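Local atomic coordinates of 2-hydroxyethylphosphonate dioxygenase (Streptomyces viridochromogenes, PDB entry 4YAR), a protein that converts 2-hydroxyethylphosphonate and oxygen to hydroxymethylphosphonate and formate, using non-heme iron, on the route to the antibiotic bialaphos. Residues A[337-343]-A[398-404]. The protein carries 1 engineered substitution. Residues are numbered along the deposited sequence; the frame is centred on the assembly and turned at random.
Sequences SFLRVDA and GTGTVLK
The ring of Phe338 meets Leu403 obliquely: methyl CD2 of the leucine comes within 3.3 Å of ring atom CD1, a close contact, and lies farther from CE1. The two side chains run side by side in the same direction, since the residues form a non-hydrogen-bonded pair on one face of the sheet. On this same face Thr401 turns CG2 to the carbonyl oxygen of Leu339, 3.5 Å away, while its CA gives that oxygen a CA-H...O contact.

On the other face CB of Leu339 lies 3.9 Å from CG1 of Val402; farther out its CD1 slants across the stem of Lys404, 4.0 Å from CD. That stem is extended to CE, and NZ leaves the pair to form a salt bridge with Asp352 and a hydrogen bond with Tyr358. Val341 rests CG1 on the carbonyl oxygen of Gly398, at 3.5 Å.

Eight backbone hydrogen bonds join the two segments, two in each of the antiparallel hydrogen-bonded pairs Ser337-Lys404, Leu339-Val402, Val341-Gly400 and Ala343-Gly398. In the last two doublets the donors tilt about 30° from the carbonyl planes; the chain turns its corner at Gly398 and Thr399.

The pairing lies inside a seven-stranded antiparallel sheet built mostly from the C-terminal half, consistent with the double-stranded beta-helix (cupin) fold of such dioxygenases. Strand 355-362 flanks 400-407 and strand 320-324 flanks 335-343, while Phe338 and Leu403 pack on Val136 and Leu138 of strand 133-140 in the other sheet.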
loop_
_atom_site.group_PDB
_atom_site.type_symbol
_atom_site.label_atom_id
_atom_site.label_comp_id
_atom_site.label_asym_id
_atom_site.label_seq_id
_atom_site.Cartn_x
_atom_site.Cartn_y
_atom_site.Cartn_z
ATOM N N SER A 337 0.256 2.144 -13.476
ATOM C CA SER A 337 0.319 1.836 -14.930
ATOM C C SER A 337 -0.637 2.757 -15.707
ATOM O O SER A 337 -1.662 3.163 -15.174
ATOM C CB SER A 337 -0.097 0.357 -15.180
ATOM O OG SER A 337 0.719 -0.545 -14.431
ATOM N N PHE A 338 -0.264 3.103 -16.929
ATOM C CA PHE A 338 -1.193 3.714 -17.909
ATOM C C PHE A 338 -1.790 2.565 -18.718
ATOM O O PHE A 338 -1.034 1.695 -19.176
ATOM C CB PHE A 338 -0.503 4.662 -18.856
ATOM C CG PHE A 338 0.318 5.755 -18.235
ATOM C CD1 PHE A 338 -0.257 6.993 -17.900
ATOM C CD2 PHE A 338 1.680 5.615 -18.083
ATOM C CE1 PHE A 338 0.534 8.007 -17.353
ATOM C CE2 PHE A 338 2.497 6.691 -17.633
ATOM C CZ PHE A 338 1.880 7.859 -17.204
ATOM N N LEU A 339 -3.096 2.541 -18.860
ATOM C CA LEU A 339 -3.805 1.521 -19.671
ATOM C C LEU A 339 -4.650 2.128 -20.813
ATOM O O LEU A 339 -5.539 2.924 -20.596
ATOM C CB LEU A 339 -4.709 0.667 -18.853
ATOM C CG LEU A 339 -4.154 -0.194 -17.742
ATOM C CD1 LEU A 339 -5.256 -1.016 -17.153
ATOM C CD2 LEU A 339 -3.067 -1.144 -18.298
ATOM N N ARG A 340 -4.353 1.690 -22.018
ATOM C CA ARG A 340 -5.193 1.981 -23.190
ATOM C C ARG A 340 -6.218 0.849 -23.438
ATOM O O ARG A 340 -5.831 -0.302 -23.508
ATOM C CB ARG A 340 -4.243 2.150 -24.369
ATOM C CG ARG A 340 -4.719 3.045 -25.466
ATOM C CD ARG A 340 -3.799 2.906 -26.652
ATOM N NE ARG A 340 -3.600 4.185 -27.306
ATOM C CZ ARG A 340 -3.045 4.346 -28.514
ATOM N NH1 ARG A 340 -2.620 3.289 -29.214
ATOM N NH2 ARG A 340 -2.912 5.574 -29.022
ATOM N N VAL A 341 -7.515 1.198 -23.536
ATOM C CA VAL A 341 -8.590 0.261 -23.746
ATOM C C VAL A 341 -9.094 0.498 -25.193
ATOM O O VAL A 341 -9.249 1.634 -25.599
ATOM C CB VAL A 341 -9.755 0.541 -22.722
ATOM C CG1 VAL A 341 -10.847 -0.489 -22.854
ATOM C CG2 VAL A 341 -9.205 0.577 -21.301
ATOM N N ASP A 342 -9.375 -0.561 -25.906
ATOM C CA ASP A 342 -9.830 -0.424 -27.305
ATOM C C ASP A 342 -10.691 -1.578 -27.803
ATOM O O ASP A 342 -10.261 -2.280 -28.699
ATOM C CB ASP A 342 -8.585 -0.282 -28.229
ATOM C CG ASP A 342 -7.711 -1.593 -28.322
ATOM O OD1 ASP A 342 -7.788 -2.507 -27.458
ATOM O OD2 ASP A 342 -6.915 -1.695 -29.293
ATOM N N ALA A 343 -11.890 -1.763 -27.244
ATOM C CA ALA A 343 -12.866 -2.762 -27.749
ATOM C C ALA A 343 -14.244 -2.743 -27.000
ATOM O O ALA A 343 -14.312 -2.370 -25.824
ATOM C CB ALA A 343 -12.252 -4.172 -27.732
ATOM N N GLY A 398 -14.742 -0.346 -24.133
ATOM C CA GLY A 398 -14.764 1.031 -24.672
ATOM C C GLY A 398 -13.460 1.411 -25.330
ATOM O O GLY A 398 -12.637 0.557 -25.631
ATOM N N THR A 399 -13.323 2.698 -25.677
ATOM C CA THR A 399 -12.179 3.207 -26.334
ATOM C C THR A 399 -11.768 4.446 -25.556
ATOM O O THR A 399 -12.464 5.437 -25.511
ATOM C CB THR A 399 -12.526 3.571 -27.801
ATOM O OG1 THR A 399 -12.815 2.341 -28.474
ATOM C CG2 THR A 399 -11.349 4.250 -28.508
ATOM N N GLY A 400 -10.623 4.339 -24.919
ATOM C CA GLY A 400 -10.249 5.319 -23.946
ATOM C C GLY A 400 -9.028 4.873 -23.185
ATOM O O GLY A 400 -8.248 3.994 -23.631
ATOM N N THR A 401 -8.777 5.613 -22.129
ATOM C CA THR A 401 -7.555 5.496 -21.342
ATOM C C THR A 401 -7.927 5.599 -19.894
ATOM O O THR A 401 -8.753 6.430 -19.464
ATOM C CB THR A 401 -6.535 6.629 -21.654
ATOM O OG1 THR A 401 -6.288 6.654 -23.037
ATOM C CG2 THR A 401 -5.153 6.368 -20.947
ATOM N N VAL A 402 -7.254 4.772 -19.115
ATOM C CA VAL A 402 -7.450 4.814 -17.710
ATOM C C VAL A 402 -6.106 4.690 -17.010
ATOM O O VAL A 402 -5.236 3.929 -17.475
ATOM C CB VAL A 402 -8.470 3.729 -17.289
ATOM C CG1 VAL A 402 -7.911 2.325 -17.479
ATOM C CG2 VAL A 402 -8.872 3.884 -15.839
ATOM N N LEU A 403 -5.960 5.366 -15.879
ATOM C CA LEU A 403 -4.740 5.158 -15.045
ATOM C C LEU A 403 -5.086 4.136 -13.962
ATOM O O LEU A 403 -6.186 4.180 -13.414
ATOM C CB LEU A 403 -4.324 6.482 -14.410
ATOM C CG LEU A 403 -3.992 7.694 -15.295
ATOM C CD1 LEU A 403 -3.265 8.796 -14.559
ATOM C CD2 LEU A 403 -3.226 7.262 -16.496
ATOM N N LYS A 404 -4.176 3.167 -13.762
ATOM C CA LYS A 404 -4.357 2.095 -12.823
ATOM C C LYS A 404 -3.312 2.227 -11.726
ATOM O O LYS A 404 -2.087 2.073 -11.965
ATOM C CB LYS A 404 -4.222 0.749 -13.486
ATOM C CG LYS A 404 -4.185 -0.408 -12.511
ATOM C CD LYS A 404 -4.287 -1.679 -13.322
ATOM C CE LYS A 404 -4.312 -2.910 -12.436
ATOM N NZ LYS A 404 -5.369 -3.762 -12.938
#